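Local atomic coordinates of succinate-semialdehyde dehydrogenase (Streptococcus pyogenes MGAS1882, PDB entry 4OGD), a protein that oxidises succinate semialdehyde to succinate, probably through a covalent thioester intermediate as in other aldehyde dehydrogenases, and binds NADP+ as its cofactor. Residues E68-D73 / T79-E84; A89-Y94 / Q137-F142; A303-A308 / F362-E367; A290-P295 / V342-I347; Q261-S266 / L424-I429. All coordinates share one frame; numbering follows the deposited sequence.

Interaction 1 (E68-D73 / T79-E84)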
# COMPACT_ATOMS: atom_id res chain seq x y z
N GLU A 68 -25.92 -1.06 -22.80
CA GLU A 68 -26.52 -2.35 -23.14
C GLU A 68 -25.54 -3.52 -23.01
O GLU A 68 -25.93 -4.63 -22.63
CB GLU A 68 -27.15 -2.32 -24.54
CG GLU A 68 -27.79 -3.66 -24.91
CD GLU A 68 -28.64 -3.61 -26.17
OE1 GLU A 68 -28.78 -2.52 -26.77
OE2 GLU A 68 -29.16 -4.69 -26.55
N ILE A 69 -24.27 -3.28 -23.33
CA ILE A 69 -23.24 -4.31 -23.19
C ILE A 69 -23.19 -4.77 -21.73
O ILE A 69 -23.11 -5.97 -21.45
CB ILE A 69 -21.87 -3.78 -23.63
CG1 ILE A 69 -21.80 -3.76 -25.16
CG2 ILE A 69 -20.74 -4.64 -23.07
CD1 ILE A 69 -20.56 -3.09 -25.71
N MET A 70 -23.27 -3.83 -20.81
CA MET A 70 -23.24 -4.18 -19.39
C MET A 70 -24.49 -4.94 -18.95
O MET A 70 -24.40 -5.94 -18.24
CB MET A 70 -23.01 -2.94 -18.54
CG MET A 70 -21.63 -2.36 -18.71
SD MET A 70 -21.32 -1.06 -17.51
CE MET A 70 -21.74 0.40 -18.45
N THR A 71 -25.66 -4.47 -19.38
CA THR A 71 -26.91 -5.16 -19.08
C THR A 71 -26.92 -6.60 -19.62
O THR A 71 -27.30 -7.54 -18.91
CB THR A 71 -28.11 -4.39 -19.66
OG1 THR A 71 -28.22 -3.12 -19.00
CG2 THR A 71 -29.41 -5.19 -19.47
N LYS A 72 -26.50 -6.76 -20.87
CA LYS A 72 -26.47 -8.10 -21.46
C LYS A 72 -25.44 -9.03 -20.82
O LYS A 72 -25.64 -10.25 -20.80
CB LYS A 72 -26.31 -8.02 -22.99
CG LYS A 72 -27.49 -7.33 -23.70
CD LYS A 72 -28.78 -8.15 -23.59
CE LYS A 72 -30.02 -7.36 -24.04
NZ LYS A 72 -30.02 -7.05 -25.51
N ASP A 73 -24.36 -8.48 -20.27
CA ASP A 73 -23.34 -9.29 -19.59
C ASP A 73 -23.81 -9.74 -18.20
O ASP A 73 -23.78 -10.93 -17.87
CB ASP A 73 -22.03 -8.49 -19.39
CG ASP A 73 -21.01 -8.70 -20.52
OD1 ASP A 73 -21.25 -9.50 -21.46
OD2 ASP A 73 -19.95 -8.06 -20.45
N THR A 79 -31.02 1.48 -17.28
CA THR A 79 -30.92 2.84 -16.75
C THR A 79 -29.74 2.98 -15.79
O THR A 79 -29.06 4.01 -15.79
CB THR A 79 -32.22 3.31 -16.06
OG1 THR A 79 -32.62 2.34 -15.07
CG2 THR A 79 -33.34 3.48 -17.08
N GLU A 80 -29.52 1.96 -14.97
CA GLU A 80 -28.37 1.97 -14.06
C GLU A 80 -27.07 1.92 -14.85
O GLU A 80 -26.09 2.58 -14.50
CB GLU A 80 -28.41 0.78 -13.10
CG GLU A 80 -29.39 0.93 -11.94
CD GLU A 80 -29.34 -0.25 -10.98
OE1 GLU A 80 -28.44 -1.10 -11.13
OE2 GLU A 80 -30.21 -0.32 -10.09
N ALA A 81 -27.06 1.13 -15.92
CA ALA A 81 -25.88 1.04 -16.78
C ALA A 81 -25.59 2.36 -17.48
O ALA A 81 -24.43 2.72 -17.68
CB ALA A 81 -26.04 -0.09 -17.78
N GLN A 82 -26.64 3.08 -17.88
CA GLN A 82 -26.46 4.41 -18.46
C GLN A 82 -25.80 5.33 -17.44
O GLN A 82 -24.88 6.08 -17.78
CB GLN A 82 -27.80 5.00 -18.89
CG GLN A 82 -28.39 4.38 -20.13
CD GLN A 82 -29.76 4.95 -20.42
OE1 GLN A 82 -30.61 5.01 -19.53
NE2 GLN A 82 -29.97 5.39 -21.65
N GLY A 83 -26.27 5.28 -16.20
CA GLY A 83 -25.67 6.08 -15.15
C GLY A 83 -24.22 5.70 -14.92
O GLY A 83 -23.38 6.56 -14.65
N GLU A 84 -23.91 4.41 -15.03
CA GLU A 84 -22.53 3.97 -14.86
C GLU A 84 -21.64 4.56 -15.95
O GLU A 84 -20.53 5.02 -15.68
CB GLU A 84 -22.41 2.45 -14.84
CG GLU A 84 -20.97 1.96 -14.61
CD GLU A 84 -20.87 0.48 -14.34
OE1 GLU A 84 -21.91 -0.17 -14.06
OE2 GLU A 84 -19.74 -0.05 -14.40
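Met70 reaches across from helix 63-74 to Ala81 and Glu84 on helix 78-103, and its three side-chain carbons and its sulfur carry most of this contact. Its CB starts the run against Ala81, with Met70 CB 4.2 Å from Ala81 CB where the two backbones are nearest. CG stands beside the backbone N and the next torsion is extended, which carries the sulfur onward to the far helix. Met70 SD then lies 3.6 Å from Glu84 CD, and about as far from each of the two carboxylate oxygens, so the sulfur sits over the flat of the carboxylate and not against one oxygen. At the end the chain bends (chi3 -96°), turning the methyl back so that Met70 CE comes 3.6 Å from the backbone Ala81 O. Beside this line, Thr71 OG1 meets Ala81 CB at 3.9 Å; that hydroxyl is hydrogen-bonded to Lys76 O in the connection between the helices. The Glu84 carboxylate is buried but well satisfied: OE1 pairs with Lys76, while OE2 takes the backbone N-H groups of Tyr135 and Tyr136. These bonds would fix the rotation of the group and probably favour its charged form. The short link makes the pair an open helical hairpin, with segment axes 8.6 Å apart at closest approach and N-to-C directions 130° apart. Ile69 and Asp73 pack on helix 161-173, and through Glu84 the second helix meets the chain as it enters helix 136-148.

Interaction 2 (A89-Y94 / Q137-F142)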
# COMPACT_ATOMS: atom_id res chain seq x y z
N ALA A 89 -17.58 8.68 -17.75
CA ALA A 89 -17.28 9.88 -18.52
C ALA A 89 -16.65 10.91 -17.60
O ALA A 89 -15.59 11.46 -17.90
CB ALA A 89 -18.56 10.42 -19.18
N ASP A 90 -17.28 11.15 -16.45
CA ASP A 90 -16.78 12.15 -15.51
C ASP A 90 -15.42 11.81 -14.90
O ASP A 90 -14.59 12.70 -14.69
CB ASP A 90 -17.82 12.41 -14.41
CG ASP A 90 -19.07 13.09 -14.94
OD1 ASP A 90 -19.01 13.68 -16.04
OD2 ASP A 90 -20.10 13.06 -14.23
N ILE A 91 -15.19 10.53 -14.62
CA ILE A 91 -13.90 10.11 -14.07
C ILE A 91 -12.75 10.35 -15.06
O ILE A 91 -11.70 10.86 -14.69
CB ILE A 91 -13.93 8.64 -13.61
CG1 ILE A 91 -14.88 8.48 -12.43
CG2 ILE A 91 -12.54 8.17 -13.23
CD1 ILE A 91 -15.18 7.03 -12.06
N ALA A 92 -12.97 9.98 -16.32
CA ALA A 92 -11.99 10.19 -17.39
C ALA A 92 -11.69 11.68 -17.55
O ALA A 92 -10.52 12.09 -17.57
CB ALA A 92 -12.51 9.61 -18.70
N ASP A 93 -12.74 12.49 -17.65
CA ASP A 93 -12.52 13.93 -17.80
C ASP A 93 -11.81 14.51 -16.57
O ASP A 93 -10.93 15.36 -16.71
CB ASP A 93 -13.85 14.67 -18.03
CG ASP A 93 -14.32 14.59 -19.48
OD1 ASP A 93 -13.49 14.47 -20.41
OD2 ASP A 93 -15.56 14.66 -19.67
N TYR A 94 -12.18 14.03 -15.38
CA TYR A 94 -11.55 14.48 -14.14
C TYR A 94 -10.03 14.29 -14.16
O TYR A 94 -9.28 15.23 -13.95
CB TYR A 94 -12.16 13.73 -12.95
CG TYR A 94 -11.56 14.00 -11.59
CD1 TYR A 94 -10.67 13.11 -11.01
CD2 TYR A 94 -11.92 15.13 -10.86
CE1 TYR A 94 -10.13 13.34 -9.76
CE2 TYR A 94 -11.39 15.38 -9.60
CZ TYR A 94 -10.50 14.47 -9.05
OH TYR A 94 -9.98 14.72 -7.81
N GLN A 137 -15.56 0.18 -12.39
CA GLN A 137 -14.41 -0.36 -11.65
C GLN A 137 -13.13 -0.35 -12.50
O GLN A 137 -12.03 -0.25 -11.96
CB GLN A 137 -14.66 -1.76 -11.09
CG GLN A 137 -15.90 -1.93 -10.22
CD GLN A 137 -15.96 -1.04 -9.00
OE1 GLN A 137 -14.96 -0.46 -8.57
NE2 GLN A 137 -17.15 -0.93 -8.42
N ILE A 138 -13.26 -0.47 -13.82
CA ILE A 138 -12.08 -0.30 -14.68
C ILE A 138 -11.65 1.16 -14.70
O ILE A 138 -10.47 1.48 -14.51
CB ILE A 138 -12.31 -0.74 -16.14
CG1 ILE A 138 -12.77 -2.20 -16.21
CG2 ILE A 138 -11.03 -0.57 -16.94
CD1 ILE A 138 -13.20 -2.61 -17.63
N MET A 139 -12.60 2.05 -14.93
CA MET A 139 -12.26 3.46 -15.14
C MET A 139 -11.59 4.06 -13.90
O MET A 139 -10.69 4.90 -14.03
CB MET A 139 -13.50 4.27 -15.54
CG MET A 139 -13.16 5.70 -16.01
SD MET A 139 -12.17 5.69 -17.51
CE MET A 139 -13.50 5.58 -18.71
N ARG A 140 -11.99 3.61 -12.72
CA ARG A 140 -11.42 4.12 -11.47
C ARG A 140 -9.91 3.95 -11.43
O ARG A 140 -9.22 4.76 -10.83
CB ARG A 140 -12.04 3.44 -10.24
CG ARG A 140 -13.45 3.93 -9.91
CD ARG A 140 -13.84 3.77 -8.44
NE ARG A 140 -13.33 2.56 -7.81
CZ ARG A 140 -13.96 1.89 -6.84
NH1 ARG A 140 -15.15 2.29 -6.40
NH2 ARG A 140 -13.41 0.80 -6.33
N VAL A 141 -9.41 2.89 -12.06
CA VAL A 141 -7.97 2.64 -12.05
C VAL A 141 -7.30 2.93 -13.39
O VAL A 141 -6.14 3.34 -13.40
CB VAL A 141 -7.62 1.22 -11.56
CG1 VAL A 141 -8.02 1.07 -10.11
CG2 VAL A 141 -8.29 0.16 -12.40
N PHE A 142 -8.00 2.74 -14.50
CA PHE A 142 -7.40 3.06 -15.79
C PHE A 142 -7.10 4.56 -15.92
O PHE A 142 -6.01 4.93 -16.35
CB PHE A 142 -8.28 2.60 -16.96
CG PHE A 142 -7.81 3.12 -18.28
CD1 PHE A 142 -6.64 2.62 -18.86
CD2 PHE A 142 -8.50 4.12 -18.94
CE1 PHE A 142 -6.18 3.12 -20.07
CE2 PHE A 142 -8.04 4.63 -20.15
CZ PHE A 142 -6.89 4.12 -20.71
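Ile91 and Met139 bring two helices together side by side, their segment axes running almost exactly parallel, 2° apart in direction and 9.4 Å apart at closest approach. Between them the CA atoms of Ile91 and Met139 are 6.9 Å from one another, the nearest backbone pair. Ile91 points its CB toward the other helix and touches with its branch: Ile91 CG2 lies 3.8 Å from Met139 CG and equally near the backbone Met139 O. The two side chains run antiparallel alongside one another, so the contact follows their flanks and does not end in a meeting of methyls. Met139 has CG anti to its backbone N (chi1 -170°) and then folds at its next two torsions, which carries the sulfur and the methyl to Ala92; Met139 SD and CE are each 4.1 Å from Ala92 CB. The other arm of Ile91 finds the aliphatic part of Arg140, with Ile91 CD1 4.2 Å from Arg140 CG. Beyond that stem the guanidinium is a separate polar site: NE pairs with Glu437, NH1 bonds to Tyr136 OH, and Gln137 OE1 caps the middle of one guanidinium face without making a hydrogen bond. The apolar half of the contact is continued by helix 45-61, where Leu52 covers Ala92 and both Val55 and Leu59 cover Met139. Phe167 of helix 161-173 packs on Met139 as well, while Arg140 rests against Thr206 at the end of strand 200-206.

Interaction 3 (A303-A308 / F362-E367)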
# COMPACT_ATOMS: atom_id res chain seq x y z
N ALA A 303 -33.58 -5.80 -11.14
CA ALA A 303 -32.89 -6.65 -12.11
C ALA A 303 -32.73 -8.07 -11.59
O ALA A 303 -32.80 -8.30 -10.38
CB ALA A 303 -31.52 -6.05 -12.45
N PRO A 304 -32.53 -9.05 -12.49
CA PRO A 304 -32.13 -10.38 -12.03
C PRO A 304 -30.70 -10.29 -11.52
O PRO A 304 -29.97 -9.37 -11.92
CB PRO A 304 -32.15 -11.21 -13.31
CG PRO A 304 -31.86 -10.21 -14.41
CD PRO A 304 -32.53 -8.94 -13.97
N LEU A 305 -30.29 -11.22 -10.66
CA LEU A 305 -28.89 -11.26 -10.22
C LEU A 305 -27.99 -11.69 -11.38
O LEU A 305 -28.47 -12.16 -12.41
CB LEU A 305 -28.71 -12.17 -9.01
CG LEU A 305 -29.55 -11.84 -7.77
CD1 LEU A 305 -29.03 -12.62 -6.55
CD2 LEU A 305 -29.58 -10.36 -7.48
N SER A 306 -26.68 -11.55 -11.20
CA SER A 306 -25.74 -11.66 -12.31
C SER A 306 -25.44 -13.07 -12.82
O SER A 306 -24.89 -13.22 -13.91
CB SER A 306 -24.42 -10.97 -11.95
OG SER A 306 -23.80 -11.65 -10.88
N SER A 307 -25.76 -14.09 -12.03
CA SER A 307 -25.53 -15.47 -12.46
C SER A 307 -26.42 -16.44 -11.69
O SER A 307 -27.01 -16.07 -10.68
CB SER A 307 -24.06 -15.86 -12.27
OG SER A 307 -23.73 -16.01 -10.89
N ALA A 308 -26.50 -17.67 -12.16
CA ALA A 308 -27.27 -18.68 -11.44
C ALA A 308 -26.65 -18.95 -10.08
O ALA A 308 -27.36 -19.13 -9.09
CB ALA A 308 -27.35 -19.96 -12.25
N PHE A 362 -24.91 -10.45 -0.96
CA PHE A 362 -24.79 -9.70 -2.21
C PHE A 362 -26.05 -9.86 -3.05
O PHE A 362 -26.02 -10.38 -4.18
CB PHE A 362 -23.54 -10.17 -2.98
CG PHE A 362 -22.69 -9.05 -3.53
CD1 PHE A 362 -22.47 -8.94 -4.90
CD2 PHE A 362 -22.10 -8.12 -2.68
CE1 PHE A 362 -21.66 -7.91 -5.42
CE2 PHE A 362 -21.30 -7.10 -3.18
CZ PHE A 362 -21.08 -6.99 -4.55
N GLY A 363 -27.17 -9.41 -2.49
CA GLY A 363 -28.46 -9.49 -3.15
C GLY A 363 -29.46 -8.62 -2.43
O GLY A 363 -29.11 -7.89 -1.51
N PRO A 364 -30.74 -8.70 -2.84
CA PRO A 364 -31.76 -7.76 -2.37
C PRO A 364 -32.35 -8.16 -1.03
O PRO A 364 -33.56 -8.37 -0.93
CB PRO A 364 -32.84 -7.87 -3.46
CG PRO A 364 -32.70 -9.27 -3.97
CD PRO A 364 -31.23 -9.58 -3.91
N VAL A 365 -31.50 -8.25 -0.01
CA VAL A 365 -31.93 -8.72 1.29
C VAL A 365 -31.75 -7.64 2.35
O VAL A 365 -30.63 -7.35 2.77
CB VAL A 365 -31.17 -9.99 1.72
CG1 VAL A 365 -31.67 -10.48 3.06
CG2 VAL A 365 -31.31 -11.07 0.66
N GLY A 366 -32.86 -7.05 2.79
CA GLY A 366 -32.81 -6.08 3.86
C GLY A 366 -32.59 -6.79 5.19
O GLY A 366 -33.08 -7.90 5.38
N GLU A 367 -31.82 -6.18 6.08
CA GLU A 367 -31.57 -6.75 7.40
C GLU A 367 -31.79 -5.67 8.44
O GLU A 367 -31.22 -4.59 8.35
CB GLU A 367 -30.14 -7.27 7.50
CG GLU A 367 -29.77 -8.27 6.42
CD GLU A 367 -28.27 -8.39 6.25
OE1 GLU A 367 -27.55 -8.28 7.26
OE2 GLU A 367 -27.81 -8.55 5.09
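Leu305 holds its CG beside the backbone N (chi1 -57°) and keeps the next torsion extended, and these two settings send one methyl, CD2, to Pro364 and the other, CD1, toward the backbone just before it. The backbone angles of Pro364 itself (phi -84°, psi 60°) place it at the centre of an inverse gamma turn. That turn belongs to the Phe-Gly-Pro sequence familiar in aldehyde dehydrogenases and delivers the chain into strand 365-371 of the large mixed sheet. It is closed by a weak bond, Val365 N to Gly363 O at 2.8 Å. Across the contact a methyl meets a ring: Leu305 CD2 comes 4.0 Å from Pro364 CD, with the leucine branch lying aslant to the pyrrolidine ring. Both meetings are purely van der Waals, and no hydrogen bond joins the two segments. Gly363 has a strongly extended backbone, and its CA and that of Leu305 are the nearest pair across the contact, 7.3 Å apart.

Neighbouring elements close round the same leucine. Val314 of helix 308-323 packs on Leu305, and Leu256 of helix 244-256 lies against Pro364. Ser307, two residues on, is the N-cap of helix 308-323, its OG bonded to Ala310 N, so the loop that supplies the leucine is also fastened to the helix start. The backbone of Ser306 is held too, its N donating to Gln261 OE1. On the turn side, the outlying touch is Leu305 CD1 at 4.4 Å from the carbonyl Phe362 O.

Interaction 4 (A290-P295 / V342-I347)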
# COMPACT_ATOMS: atom_id res chain seq x y z
N ALA A 290 -41.12 -2.87 -5.49
CA ALA A 290 -40.22 -3.44 -6.50
C ALA A 290 -40.96 -4.11 -7.65
O ALA A 290 -41.91 -4.87 -7.45
CB ALA A 290 -39.26 -4.42 -5.86
N LYS A 291 -40.50 -3.83 -8.87
CA LYS A 291 -41.04 -4.49 -10.05
C LYS A 291 -39.91 -5.20 -10.78
O LYS A 291 -39.11 -4.56 -11.47
CB LYS A 291 -41.70 -3.47 -10.97
CG LYS A 291 -42.36 -4.09 -12.19
CD LYS A 291 -43.36 -3.14 -12.83
CE LYS A 291 -44.10 -3.84 -13.97
NZ LYS A 291 -43.13 -4.45 -14.92
N TRP A 292 -39.83 -6.51 -10.62
CA TRP A 292 -38.79 -7.27 -11.31
C TRP A 292 -39.20 -7.59 -12.73
O TRP A 292 -40.39 -7.63 -13.06
CB TRP A 292 -38.41 -8.55 -10.56
CG TRP A 292 -39.56 -9.40 -10.15
CD1 TRP A 292 -40.17 -10.38 -10.89
CD2 TRP A 292 -40.25 -9.35 -8.90
NE1 TRP A 292 -41.20 -10.94 -10.16
CE2 TRP A 292 -41.27 -10.32 -8.94
CE3 TRP A 292 -40.11 -8.57 -7.74
CZ2 TRP A 292 -42.14 -10.54 -7.87
CZ3 TRP A 292 -40.97 -8.79 -6.67
CH2 TRP A 292 -41.98 -9.76 -6.75
N GLY A 293 -38.20 -7.80 -13.58
CA GLY A 293 -38.47 -8.14 -14.96
C GLY A 293 -37.31 -7.81 -15.88
O GLY A 293 -36.15 -7.80 -15.47
N ASP A 294 -37.66 -7.54 -17.14
CA ASP A 294 -36.70 -7.26 -18.20
C ASP A 294 -35.86 -6.02 -17.86
O ASP A 294 -36.38 -4.92 -17.81
CB ASP A 294 -37.51 -7.02 -19.48
CG ASP A 294 -36.64 -6.74 -20.69
OD1 ASP A 294 -35.41 -6.65 -20.56
OD2 ASP A 294 -37.22 -6.61 -21.80
N PRO A 295 -34.54 -6.19 -17.63
CA PRO A 295 -33.74 -5.01 -17.26
C PRO A 295 -33.62 -3.96 -18.38
O PRO A 295 -33.23 -2.83 -18.09
CB PRO A 295 -32.36 -5.61 -16.92
CG PRO A 295 -32.30 -6.87 -17.70
CD PRO A 295 -33.72 -7.42 -17.69
N VAL A 342 -34.21 -12.92 -7.64
CA VAL A 342 -34.46 -13.09 -6.21
C VAL A 342 -35.36 -11.95 -5.78
O VAL A 342 -35.08 -10.78 -6.08
CB VAL A 342 -33.13 -13.06 -5.41
CG1 VAL A 342 -33.39 -13.09 -3.90
CG2 VAL A 342 -32.23 -14.23 -5.81
N MET A 343 -36.47 -12.24 -5.11
CA MET A 343 -37.36 -11.16 -4.71
C MET A 343 -36.79 -10.43 -3.50
O MET A 343 -36.06 -11.02 -2.70
CB MET A 343 -38.79 -11.66 -4.42
CG MET A 343 -39.05 -12.11 -3.00
SD MET A 343 -40.81 -12.45 -2.74
CE MET A 343 -41.44 -10.81 -2.43
N PRO A 344 -37.10 -9.13 -3.38
CA PRO A 344 -36.69 -8.36 -2.20
C PRO A 344 -37.17 -9.07 -0.94
O PRO A 344 -38.34 -9.45 -0.85
CB PRO A 344 -37.40 -7.03 -2.38
CG PRO A 344 -37.57 -6.91 -3.87
CD PRO A 344 -37.87 -8.30 -4.32
N THR A 345 -36.27 -9.26 0.01
CA THR A 345 -36.55 -10.08 1.18
C THR A 345 -36.02 -9.31 2.38
O THR A 345 -34.97 -8.69 2.29
CB THR A 345 -35.84 -11.43 1.05
OG1 THR A 345 -36.31 -12.11 -0.12
CG2 THR A 345 -36.09 -12.31 2.28
N ILE A 346 -36.76 -9.32 3.49
CA ILE A 346 -36.31 -8.64 4.70
C ILE A 346 -36.22 -9.64 5.83
O ILE A 346 -37.15 -10.41 6.07
CB ILE A 346 -37.27 -7.51 5.11
CG1 ILE A 346 -37.42 -6.50 3.97
CG2 ILE A 346 -36.77 -6.81 6.38
CD1 ILE A 346 -38.50 -5.45 4.19
N ILE A 347 -35.08 -9.65 6.52
CA ILE A 347 -34.91 -10.46 7.71
C ILE A 347 -34.58 -9.60 8.92
O ILE A 347 -34.08 -8.49 8.80
CB ILE A 347 -33.82 -11.52 7.54
CG1 ILE A 347 -32.47 -10.85 7.22
CG2 ILE A 347 -34.22 -12.52 6.47
CD1 ILE A 347 -31.29 -11.82 7.16
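Trp292 presents one face of its indole to Met343 and meets Pro344 obliquely, while Ala290, two residues earlier, touches the same proline from its own side. The indole gets there because CG of Trp292 stands between the backbone N and the carbonyl carbon (chi1 50°), with the ring plane nearly perpendicular to the plane through CA, CB and CG (chi2 88°). The six-membered part does the work: Trp292 CZ3 is 4.2 Å from Met343 CB, which lies over the face, and 3.9 Å from Pro344 CD. Ala290 CB packs more tightly, 3.6 Å from Pro344 CG. The proline therefore has the alanine methyl at its CG and the indole at its CD. Next along, Thr345 turns its hydroxyl back on the chain, and Thr345 OG1 donates to Met343 O at 2.8 Å from well above the carbonyl plane (42° out of it). Phe287 of helix 276-288 and Ile335 extend the apolar surroundings, on Pro344 and Trp292 in turn. This is loop-to-strand packing at the head of strand 345-348, which lies between antiparallel strand 327-330 and parallel strand 365-371 in the mixed sheet of the aldehyde dehydrogenase catalytic domain.

Interaction 5 (Q261-S266 / L424-I429)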
# COMPACT_ATOMS: atom_id res chain seq x y z
N GLN A 261 -26.39 -5.81 -5.19
CA GLN A 261 -25.08 -6.37 -5.50
C GLN A 261 -24.03 -5.26 -5.50
O GLN A 261 -23.35 -5.03 -6.51
CB GLN A 261 -25.13 -7.07 -6.85
CG GLN A 261 -26.23 -8.12 -6.95
CD GLN A 261 -26.36 -8.68 -8.35
OE1 GLN A 261 -26.02 -9.84 -8.61
NE2 GLN A 261 -26.84 -7.86 -9.28
N VAL A 262 -23.89 -4.58 -4.37
CA VAL A 262 -23.06 -3.38 -4.30
C VAL A 262 -22.26 -3.49 -3.02
O VAL A 262 -22.83 -3.77 -1.96
CB VAL A 262 -23.92 -2.10 -4.28
CG1 VAL A 262 -23.05 -0.85 -4.23
CG2 VAL A 262 -24.82 -2.04 -5.50
N CYS A 263 -20.94 -3.32 -3.11
CA CYS A 263 -20.11 -3.41 -1.92
C CYS A 263 -20.53 -2.38 -0.86
O CYS A 263 -20.41 -2.65 0.34
CB CYS A 263 -18.64 -3.25 -2.29
SG CYS A 263 -18.28 -1.77 -3.23
N THR A 264 -21.03 -1.23 -1.31
CA THR A 264 -21.53 -0.19 -0.42
C THR A 264 -23.07 -0.16 -0.32
O THR A 264 -23.67 0.87 -0.00
CB THR A 264 -21.04 1.22 -0.85
OG1 THR A 264 -21.26 1.39 -2.26
CG2 THR A 264 -19.55 1.38 -0.55
N SER A 265 -23.71 -1.30 -0.57
CA SER A 265 -25.15 -1.40 -0.34
C SER A 265 -25.42 -1.20 1.15
O SER A 265 -24.56 -1.48 1.99
CB SER A 265 -25.69 -2.75 -0.80
OG SER A 265 -27.12 -2.72 -0.92
N SER A 266 -26.61 -0.71 1.50
CA SER A 266 -26.94 -0.49 2.90
C SER A 266 -27.43 -1.78 3.54
O SER A 266 -28.63 -1.98 3.70
CB SER A 266 -27.98 0.62 3.02
OG SER A 266 -27.46 1.83 2.47
N LEU A 424 -14.14 12.31 -4.84
CA LEU A 424 -14.28 11.72 -3.50
C LEU A 424 -13.50 10.41 -3.38
O LEU A 424 -13.69 9.50 -4.21
CB LEU A 424 -15.76 11.46 -3.19
CG LEU A 424 -16.73 12.64 -3.24
CD1 LEU A 424 -18.16 12.20 -2.89
CD2 LEU A 424 -16.26 13.76 -2.31
N PRO A 425 -12.65 10.28 -2.35
CA PRO A 425 -11.90 9.03 -2.19
C PRO A 425 -12.80 7.87 -1.79
O PRO A 425 -13.75 8.06 -1.01
CB PRO A 425 -10.90 9.34 -1.07
CG PRO A 425 -11.54 10.46 -0.29
CD PRO A 425 -12.35 11.26 -1.29
N PHE A 426 -12.51 6.70 -2.34
CA PHE A 426 -13.34 5.52 -2.14
C PHE A 426 -12.48 4.36 -1.66
O PHE A 426 -11.55 3.96 -2.36
CB PHE A 426 -14.04 5.16 -3.45
CG PHE A 426 -15.14 4.12 -3.32
CD1 PHE A 426 -14.85 2.80 -3.02
CD2 PHE A 426 -16.46 4.48 -3.56
CE1 PHE A 426 -15.85 1.85 -2.92
CE2 PHE A 426 -17.48 3.53 -3.46
CZ PHE A 426 -17.17 2.22 -3.14
N GLY A 427 -12.79 3.83 -0.49
CA GLY A 427 -12.10 2.65 0.00
C GLY A 427 -12.49 2.32 1.42
O GLY A 427 -13.26 3.06 2.04
N GLY A 428 -11.96 1.21 1.94
CA GLY A 428 -12.37 0.74 3.25
C GLY A 428 -11.22 0.37 4.17
O GLY A 428 -10.05 0.73 3.94
N ILE A 429 -11.58 -0.33 5.25
CA ILE A 429 -10.61 -0.89 6.19
C ILE A 429 -11.07 -2.31 6.50
O ILE A 429 -12.06 -2.79 5.93
CB ILE A 429 -10.54 -0.07 7.49
CG1 ILE A 429 -11.91 -0.02 8.16
CG2 ILE A 429 -10.03 1.35 7.19
CD1 ILE A 429 -11.92 0.67 9.54
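The Gly-Gln-Val-Cys signature of aldehyde dehydrogenases, in which the cysteine is the family's catalytic nucleophile, brings Cys263 and Thr264 up to Phe426, which belongs to the Pro-Phe-Gly-Gly sequence much later in the chain. Cys263 is therefore probably the active-site thiol here. It sits with Thr264 at the two central positions of a type I beta turn running from Val262 to Ser265 and closed by Ser265 N to Val262 O at 3.0 Å. The turn lets both residues point their CB atoms toward the aromatic ring. Cys263 SG lies between the backbone N and the carbonyl carbon (chi1 53°) and comes in at the ring edge, near the plane: it is 4.1 Å from Phe426 CZ and 5.4 Å from the ring centroid, 81° off the normal. This is a sulfur-aromatic contact. Thr264 is closer, its methyl CG2 3.6 Å from the same Phe426 CZ and reaching the ring obliquely, from the direction opposite to the phenylalanine's own approach. One ring carbon thus takes both partners. Phe426 also packs on Met411 of strand 411-414, and Thr264 touches that methionine and Trp418. Just before Phe426 in the chain, Leu424 and Pro425 pack on Tyr453 and Leu108 of the second subunit, while the turn itself leads into strand 268-272.

Interactions 1, 2, 3 and 5 are buried, interaction 5 nearest the centre of the chain, whereas interaction 4 is partly open. Interactions 1 and 2 share helix 78-103 and are helix packing, built on methionines, with a charged group at one side of each. Interactions 3 and 4 use neighbouring strands of the same sheet and join backbone to backbone there, Gly366 N to Thr345 O and Ile347 N to Gly366 O; their prolines meet loop residues. Interaction 5 differs by pairing a probable catalytic thiol with an aromatic. It is tied to interaction 2 by Arg140 against Phe426, while Thr71 of interaction 1 touches Pro295 of interaction 4.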